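CdnC (Chryseobacterium gregarium DSM 19109, PDB 7MGV) probably uses ATP to install omega-ester macrocycles in the core of a ribosomally made precursor peptide, as an ATP-grasp ligase of graspetide biosynthesis. Local coordinates at residues N22-I27 / D88-Y94; I131-S135 / R347-V352; L236-G242 / D296-M302. All blocks are in the same frame, centred on the assembly; numbering follows the deposited sequence.

Contact 1 (N22-I27 / D88-Y94)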
# COMPACT_ATOMS: atom_id res chain seq x y z
N ASN A 22 9.60 -12.93 -26.38
CA ASN A 22 8.98 -12.71 -25.08
C ASN A 22 9.34 -11.32 -24.55
O ASN A 22 10.52 -10.96 -24.49
CB ASN A 22 9.43 -13.78 -24.09
CG ASN A 22 8.37 -14.83 -23.85
OD1 ASN A 22 7.47 -15.03 -24.68
ND2 ASN A 22 8.45 -15.52 -22.72
N LYS A 23 8.32 -10.55 -24.18
CA LYS A 23 8.50 -9.17 -23.75
C LYS A 23 8.49 -9.08 -22.23
O LYS A 23 7.65 -9.70 -21.56
CB LYS A 23 7.41 -8.28 -24.33
CG LYS A 23 7.50 -8.11 -25.84
CD LYS A 23 6.45 -7.14 -26.35
CE LYS A 23 5.06 -7.74 -26.29
NZ LYS A 23 4.04 -6.81 -26.85
N ILE A 24 9.43 -8.31 -21.69
CA ILE A 24 9.60 -8.16 -20.25
C ILE A 24 9.55 -6.67 -19.92
O ILE A 24 10.45 -5.91 -20.32
CB ILE A 24 10.91 -8.78 -19.75
CG1 ILE A 24 10.90 -10.29 -19.98
CG2 ILE A 24 11.14 -8.45 -18.28
CD1 ILE A 24 12.14 -10.99 -19.49
N LEU A 25 8.51 -6.25 -19.21
CA LEU A 25 8.38 -4.86 -18.80
C LEU A 25 9.23 -4.60 -17.56
O LEU A 25 9.18 -5.37 -16.59
CB LEU A 25 6.92 -4.52 -18.52
CG LEU A 25 6.62 -3.05 -18.20
CD1 LEU A 25 6.82 -2.17 -19.43
CD2 LEU A 25 5.21 -2.91 -17.65
N ILE A 26 10.01 -3.52 -17.58
CA ILE A 26 10.85 -3.12 -16.46
C ILE A 26 10.51 -1.68 -16.10
O ILE A 26 10.57 -0.79 -16.95
CB ILE A 26 12.34 -3.27 -16.77
CG1 ILE A 26 12.70 -4.74 -17.01
CG2 ILE A 26 13.18 -2.69 -15.65
CD1 ILE A 26 14.19 -4.98 -17.18
N ILE A 27 10.17 -1.46 -14.83
CA ILE A 27 9.84 -0.13 -14.32
C ILE A 27 11.06 0.41 -13.59
O ILE A 27 11.57 -0.21 -12.65
CB ILE A 27 8.62 -0.17 -13.38
CG1 ILE A 27 7.50 -1.00 -14.01
CG2 ILE A 27 8.15 1.24 -13.07
CD1 ILE A 27 6.86 -0.36 -15.22
N ASP A 88 0.41 -8.13 -23.50
CA ASP A 88 0.92 -9.47 -23.75
C ASP A 88 2.34 -9.65 -23.23
O ASP A 88 3.10 -10.48 -23.74
CB ASP A 88 0.85 -9.80 -25.24
CG ASP A 88 1.66 -8.84 -26.08
OD1 ASP A 88 1.88 -7.69 -25.63
OD2 ASP A 88 2.07 -9.23 -27.19
N ILE A 89 2.73 -8.87 -22.22
CA ILE A 89 4.05 -9.04 -21.63
C ILE A 89 4.13 -10.39 -20.92
O ILE A 89 3.13 -10.89 -20.38
CB ILE A 89 4.38 -7.89 -20.66
CG1 ILE A 89 3.29 -7.76 -19.59
CG2 ILE A 89 4.56 -6.58 -21.42
CD1 ILE A 89 3.69 -6.89 -18.42
N SER A 90 5.32 -10.98 -20.92
CA SER A 90 5.50 -12.27 -20.25
C SER A 90 5.64 -12.09 -18.74
O SER A 90 5.01 -12.81 -17.96
CB SER A 90 6.70 -13.01 -20.82
OG SER A 90 7.89 -12.25 -20.67
N THR A 91 6.47 -11.14 -18.31
CA THR A 91 6.60 -10.77 -16.91
C THR A 91 6.77 -9.26 -16.80
O THR A 91 6.99 -8.57 -17.79
CB THR A 91 7.78 -11.46 -16.21
OG1 THR A 91 9.01 -10.93 -16.72
CG2 THR A 91 7.75 -12.97 -16.42
N VAL A 92 6.67 -8.77 -15.57
CA VAL A 92 6.97 -7.38 -15.25
C VAL A 92 7.94 -7.36 -14.08
O VAL A 92 7.85 -8.20 -13.17
CB VAL A 92 5.70 -6.57 -14.93
CG1 VAL A 92 4.99 -7.13 -13.70
CG2 VAL A 92 6.02 -5.09 -14.74
N TRP A 93 8.89 -6.43 -14.11
CA TRP A 93 9.81 -6.21 -12.99
C TRP A 93 9.61 -4.76 -12.54
O TRP A 93 10.10 -3.83 -13.19
CB TRP A 93 11.26 -6.48 -13.38
CG TRP A 93 12.22 -6.24 -12.25
CD1 TRP A 93 11.94 -6.28 -10.92
CD2 TRP A 93 13.61 -5.93 -12.36
NE1 TRP A 93 13.07 -6.02 -10.19
CE2 TRP A 93 14.11 -5.79 -11.05
CE3 TRP A 93 14.49 -5.75 -13.44
CZ2 TRP A 93 15.45 -5.49 -10.79
CZ3 TRP A 93 15.81 -5.44 -13.18
CH2 TRP A 93 16.28 -5.32 -11.86
N TYR A 94 8.90 -4.58 -11.43
CA TYR A 94 8.62 -3.26 -10.89
C TYR A 94 9.63 -2.97 -9.79
O TYR A 94 9.50 -3.44 -8.66
CB TYR A 94 7.18 -3.18 -10.37
CG TYR A 94 6.86 -1.92 -9.60
CD1 TYR A 94 7.35 -0.69 -10.01
CD2 TYR A 94 6.06 -1.96 -8.47
CE1 TYR A 94 7.06 0.47 -9.30
CE2 TYR A 94 5.77 -0.82 -7.76
CZ TYR A 94 6.27 0.40 -8.18
OH TYR A 94 5.97 1.54 -7.48
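Two neighbouring parallel strands of the N-terminal four-stranded sheet meet here, and Leu25 packs on Val92 near the middle of the pair. The short axes approach to 4.6 Å and run parallel to within 14°. Leu25 is bonded through both its N and its O: its N donates to Thr91 O (3.1 Å), and Trp93 N returns a bond of 2.7 Å to Leu25 O. Ile27 N then continues the pattern with an almost straight bond to Trp93 O. This sheet, in the order 48-54, 22-28, 91-94, 134-136, belongs to the MvdD-type pre-ATP-grasp domain, with helices 35-46 and 110-130 covering opposite faces. On the face of Leu25 and Ile27, Leu25 CD2 touches Val92 CG2 at 3.7 Å, and Ile27 CB meets the Tyr94 ring at its edge, near the ring plane. On the other face Ile26 CD1 likewise reaches the Trp93 ring edge at CE3, 3.8 Å away; a chi1 of 180°, CG anti to the backbone N, sends this corner of the six-membered ring beside Ile26.

Before the regular pairing, Lys23 O is held by two donors of one residue. Ser90 N approaches in the carbonyl plane at 2.7 Å from Lys23 O, while Ser90 OG, at the same distance, comes from well above that plane. The Lys23 chain bends at chi3 (-72°), carrying NZ to 2.6 Å from Asp88 OD1 in a salt bridge on the syn side of the carboxylate; Ser85 O is a second partner of the ammonium. A methionine at Lys23 would probably leave the Asp88 carboxylate without its countercharge and Ser85 O without this donor, letting the segment leading into strand 91-94 move more easily.

Contact 2 (I131-S135 / R347-V352)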
# COMPACT_ATOMS: atom_id res chain seq x y z
N ILE A 131 -1.55 -5.99 -13.81
CA ILE A 131 -0.78 -6.96 -14.59
C ILE A 131 -0.94 -8.34 -13.98
O ILE A 131 -0.59 -8.56 -12.81
CB ILE A 131 0.69 -6.54 -14.67
CG1 ILE A 131 0.83 -5.23 -15.45
CG2 ILE A 131 1.52 -7.64 -15.32
CD1 ILE A 131 2.25 -4.71 -15.50
N ASP A 132 -1.48 -9.28 -14.75
CA ASP A 132 -1.68 -10.64 -14.27
C ASP A 132 -0.55 -11.58 -14.66
O ASP A 132 -0.51 -12.71 -14.17
CB ASP A 132 -3.02 -11.20 -14.78
CG ASP A 132 -3.12 -11.21 -16.29
OD1 ASP A 132 -2.20 -10.69 -16.97
OD2 ASP A 132 -4.12 -11.74 -16.81
N ALA A 133 0.36 -11.15 -15.53
CA ALA A 133 1.57 -11.91 -15.77
C ALA A 133 2.45 -11.91 -14.52
O ALA A 133 2.26 -11.10 -13.60
CB ALA A 133 2.34 -11.34 -16.96
N TYR A 134 3.41 -12.84 -14.48
CA TYR A 134 4.30 -12.94 -13.34
C TYR A 134 4.95 -11.59 -13.04
O TYR A 134 5.39 -10.88 -13.95
CB TYR A 134 5.38 -14.00 -13.60
CG TYR A 134 6.48 -13.99 -12.57
CD1 TYR A 134 6.32 -14.63 -11.34
CD2 TYR A 134 7.68 -13.33 -12.81
CE1 TYR A 134 7.33 -14.62 -10.40
CE2 TYR A 134 8.69 -13.31 -11.87
CZ TYR A 134 8.51 -13.96 -10.67
OH TYR A 134 9.52 -13.94 -9.73
N SER A 135 5.02 -11.25 -11.76
CA SER A 135 5.48 -9.93 -11.34
C SER A 135 6.60 -10.08 -10.31
O SER A 135 6.46 -10.84 -9.35
CB SER A 135 4.33 -9.11 -10.75
OG SER A 135 3.95 -9.60 -9.47
N ARG A 347 10.34 -20.16 -9.73
CA ARG A 347 9.65 -18.97 -9.27
C ARG A 347 8.63 -19.32 -8.20
O ARG A 347 8.14 -20.45 -8.11
CB ARG A 347 8.91 -18.27 -10.42
CG ARG A 347 9.71 -18.09 -11.68
CD ARG A 347 8.83 -17.52 -12.77
NE ARG A 347 9.55 -16.59 -13.63
CZ ARG A 347 9.02 -15.96 -14.66
NH1 ARG A 347 7.74 -16.14 -14.98
NH2 ARG A 347 9.77 -15.13 -15.38
N ARG A 348 8.31 -18.32 -7.38
CA ARG A 348 7.10 -18.34 -6.57
C ARG A 348 6.02 -17.68 -7.41
O ARG A 348 5.87 -16.46 -7.43
CB ARG A 348 7.31 -17.62 -5.24
CG ARG A 348 8.31 -18.32 -4.33
CD ARG A 348 8.80 -17.39 -3.23
NE ARG A 348 9.84 -18.02 -2.42
CZ ARG A 348 11.14 -17.90 -2.65
NH1 ARG A 348 11.58 -17.18 -3.67
NH2 ARG A 348 12.02 -18.50 -1.85
N ASP A 349 5.27 -18.51 -8.14
CA ASP A 349 4.33 -18.02 -9.14
C ASP A 349 3.27 -17.13 -8.49
O ASP A 349 2.55 -17.57 -7.58
CB ASP A 349 3.67 -19.20 -9.85
CG ASP A 349 2.95 -18.78 -11.12
OD1 ASP A 349 3.57 -18.11 -11.96
OD2 ASP A 349 1.76 -19.13 -11.27
N ASN A 350 3.18 -15.89 -8.96
CA ASN A 350 2.23 -14.92 -8.43
C ASN A 350 1.32 -14.36 -9.51
O ASN A 350 0.80 -13.24 -9.36
CB ASN A 350 2.96 -13.79 -7.70
CG ASN A 350 3.93 -13.03 -8.61
OD1 ASN A 350 3.96 -13.24 -9.82
ND2 ASN A 350 4.72 -12.14 -8.02
N ARG A 351 1.12 -15.10 -10.60
CA ARG A 351 0.22 -14.64 -11.65
C ARG A 351 -1.20 -14.54 -11.11
O ARG A 351 -1.66 -15.39 -10.34
CB ARG A 351 0.26 -15.59 -12.84
CG ARG A 351 1.58 -15.58 -13.59
CD ARG A 351 1.62 -16.69 -14.63
NE ARG A 351 1.43 -18.01 -14.03
CZ ARG A 351 1.32 -19.14 -14.72
NH1 ARG A 351 1.39 -19.12 -16.04
NH2 ARG A 351 1.15 -20.29 -14.08
N VAL A 352 -1.90 -13.48 -11.51
CA VAL A 352 -3.29 -13.28 -11.11
C VAL A 352 -4.15 -14.13 -12.03
O VAL A 352 -4.44 -13.73 -13.16
CB VAL A 352 -3.70 -11.80 -11.15
CG1 VAL A 352 -5.15 -11.64 -10.72
CG2 VAL A 352 -2.78 -10.98 -10.26
O HOH W 1 1.57 -10.80 -10.86
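Tyr134, Asn350 and Asp132 bury the most surface between the segment that leads from helix 110-130 into strand 134-136 and the C-terminal tail. The guanidinium of Arg347 lies flat on one face of the Tyr134 ring, centres 3.9 Å apart and planes at 15°, a cation-pi stack in which Arg347 CD adds a CH-pi contact almost on the ring normal. With CG anti to the backbone N (chi1 170°), the ring has this arginine over one face and Arg348 O at its edge, and its hydroxyl bonds to Asp296. Arg347 NH2 donates to Leu340 O, helping to fix the guanidinium over the ring.

Asn350 closes a two-bond ring on the backbone of Ser135. Its OD1 receives Ser135 N at 3.0 Å, and ND2 gives a nearly straight bond to a lone pair of Ser135 O, in the plane of the Asn350 amide, so the amide is fixed against flipping; the modelled ND2 to O length of 2.5 Å is doubtfully short. A water joins Ala133 O, Ser135 OG and Asn350 O. Farther along, Val352 N bonds to Asp132 O at 3.1 Å, and the two side chains meet CB to CB; the Asp132 carboxylate pairs with Lys157 of the second subunit.

The tail following helix 332-341 thus runs along strand 134-136, the edge strand of the parallel sheet, next to strand 91-94.

Contact 3 (L236-G242 / D296-M302)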
# COMPACT_ATOMS: atom_id res chain seq x y z
N LEU A 236 25.90 -8.76 7.82
CA LEU A 236 25.53 -9.58 6.68
C LEU A 236 24.47 -8.89 5.83
O LEU A 236 23.48 -8.39 6.36
CB LEU A 236 25.00 -10.95 7.12
CG LEU A 236 25.91 -11.87 7.93
CD1 LEU A 236 25.14 -13.10 8.39
CD2 LEU A 236 27.12 -12.27 7.12
N ARG A 237 24.68 -8.90 4.51
CA ARG A 237 23.67 -8.55 3.53
C ARG A 237 23.40 -9.77 2.67
O ARG A 237 24.33 -10.33 2.07
CB ARG A 237 24.12 -7.38 2.64
CG ARG A 237 24.55 -6.14 3.40
CD ARG A 237 23.39 -5.17 3.57
NE ARG A 237 23.50 -4.42 4.83
CZ ARG A 237 23.70 -3.11 4.90
NH1 ARG A 237 23.82 -2.39 3.79
NH2 ARG A 237 23.78 -2.51 6.08
N ILE A 238 22.14 -10.18 2.59
CA ILE A 238 21.76 -11.38 1.84
C ILE A 238 20.78 -10.96 0.76
O ILE A 238 19.66 -10.53 1.06
CB ILE A 238 21.16 -12.46 2.75
CG1 ILE A 238 22.13 -12.80 3.88
CG2 ILE A 238 20.83 -13.70 1.94
CD1 ILE A 238 21.50 -13.55 5.03
N THR A 239 21.20 -11.08 -0.50
CA THR A 239 20.33 -10.84 -1.65
C THR A 239 19.77 -12.18 -2.12
O THR A 239 20.53 -13.10 -2.41
CB THR A 239 21.09 -10.14 -2.78
OG1 THR A 239 21.89 -9.08 -2.24
CG2 THR A 239 20.11 -9.57 -3.79
N VAL A 240 18.45 -12.27 -2.18
CA VAL A 240 17.76 -13.48 -2.60
C VAL A 240 17.01 -13.18 -3.88
O VAL A 240 16.16 -12.27 -3.91
CB VAL A 240 16.80 -14.01 -1.52
CG1 VAL A 240 16.38 -15.43 -1.83
CG2 VAL A 240 17.46 -13.92 -0.16
N VAL A 241 17.32 -13.92 -4.94
CA VAL A 241 16.63 -13.85 -6.22
C VAL A 241 16.04 -15.23 -6.46
O VAL A 241 16.76 -16.16 -6.85
CB VAL A 241 17.55 -13.43 -7.37
CG1 VAL A 241 16.75 -13.25 -8.65
CG2 VAL A 241 18.30 -12.15 -7.01
N GLY A 242 14.74 -15.37 -6.25
CA GLY A 242 14.11 -16.68 -6.31
C GLY A 242 14.64 -17.59 -5.22
O GLY A 242 14.39 -17.35 -4.03
N ASP A 296 9.85 -13.00 -4.85
CA ASP A 296 11.03 -13.63 -5.44
C ASP A 296 12.27 -12.75 -5.37
O ASP A 296 13.29 -13.09 -5.97
CB ASP A 296 10.75 -14.03 -6.89
CG ASP A 296 10.16 -15.42 -7.00
OD1 ASP A 296 10.41 -16.24 -6.09
OD2 ASP A 296 9.46 -15.69 -7.99
N TYR A 297 12.21 -11.62 -4.66
CA TYR A 297 13.39 -10.80 -4.43
C TYR A 297 13.39 -10.32 -2.99
O TYR A 297 12.34 -9.98 -2.44
CB TYR A 297 13.46 -9.60 -5.37
CG TYR A 297 14.67 -8.73 -5.10
CD1 TYR A 297 15.93 -9.12 -5.54
CD2 TYR A 297 14.56 -7.54 -4.39
CE1 TYR A 297 17.04 -8.35 -5.29
CE2 TYR A 297 15.67 -6.76 -4.14
CZ TYR A 297 16.91 -7.17 -4.59
OH TYR A 297 18.02 -6.39 -4.34
N GLY A 298 14.57 -10.29 -2.39
CA GLY A 298 14.70 -9.81 -1.02
C GLY A 298 16.11 -9.37 -0.72
O GLY A 298 17.08 -9.93 -1.24
N ALA A 299 16.22 -8.35 0.13
CA ALA A 299 17.51 -7.89 0.65
C ALA A 299 17.42 -7.90 2.17
O ALA A 299 16.80 -7.01 2.77
CB ALA A 299 17.85 -6.50 0.13
N ILE A 300 18.04 -8.90 2.80
CA ILE A 300 17.96 -9.12 4.23
C ILE A 300 19.22 -8.60 4.90
O ILE A 300 20.33 -8.80 4.39
CB ILE A 300 17.74 -10.61 4.55
CG1 ILE A 300 16.39 -11.08 4.01
CG2 ILE A 300 17.83 -10.88 6.05
CD1 ILE A 300 16.46 -11.77 2.67
N ASP A 301 19.05 -7.93 6.04
CA ASP A 301 20.16 -7.47 6.86
C ASP A 301 20.25 -8.34 8.11
O ASP A 301 19.24 -8.63 8.75
CB ASP A 301 19.99 -6.00 7.25
CG ASP A 301 20.05 -5.07 6.05
OD1 ASP A 301 19.53 -3.94 6.14
OD2 ASP A 301 20.62 -5.48 5.02
N MET A 302 21.47 -8.75 8.46
CA MET A 302 21.68 -9.57 9.64
C MET A 302 22.92 -9.10 10.39
O MET A 302 23.82 -8.49 9.82
CB MET A 302 21.81 -11.06 9.29
CG MET A 302 20.57 -11.67 8.65
SD MET A 302 20.56 -13.47 8.70
CE MET A 302 20.01 -13.77 10.37
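Bends at chi2 (-93°) and chi3 (148°) fold the Arg237 chain toward Asp301, while Tyr297, with CG anti to its backbone N, projects its ring out from the sheet, beside Thr239. Arg237 NE stands 3.1 Å from Asp301 OD2 in a salt bridge of charges alone, for the oxygen lies well out of the guanidinium plane. On the same face Thr239 CG2 touches Tyr297 CE1 at 3.6 Å, Val241 CG2 meets the edge of the ring, and the phenol hydroxyl bonds to Gly319 O. The reverse face is apolar: Ile238 CD1 rests 3.8 Å from Met302 SD, and Val240 CG2 lies 3.7 Å from Ile300 CD1, with Ile286 of helix 280-293 packed against Ile238, Val240 and Ile300.

The backbones run antiparallel. Ile238 and Ile300 exchange two bonds of 2.9 Å, N to O in each direction, and Gly242 N closes the row on Asp296 O at 2.7 Å. Strands 234-241 and 297-304 are neighbouring interior strands of a five-stranded antiparallel sheet, consistent with the C-terminal lobe of an ATP-grasp fold, whose nucleotide lies near the Arg237 end.

Contacts 1 and 2 share the N-terminal parallel sheet: strands 91-94 and 134-136 are neighbours in it, and Val92 N lies 3.0 Å from Tyr134 O in a probable hydrogen bond. Contact 2 also touches contact 3, which is nested in the chain loop it closes. Two probable hydrogen bonds, between Tyr134 OH and Asp296 OD2 (2.5 Å) and between Arg348 NH1 and Gly242 O (2.8 Å), bring both strand 134-136 and the C-terminal tail to the end of the sheet that holds strands 234-241 and 297-304. Contacts 1 and 3 do not touch, their centres about 22 Å apart. Bound ADP lies near contact 3, about 5 Å from the Arg237 side chain.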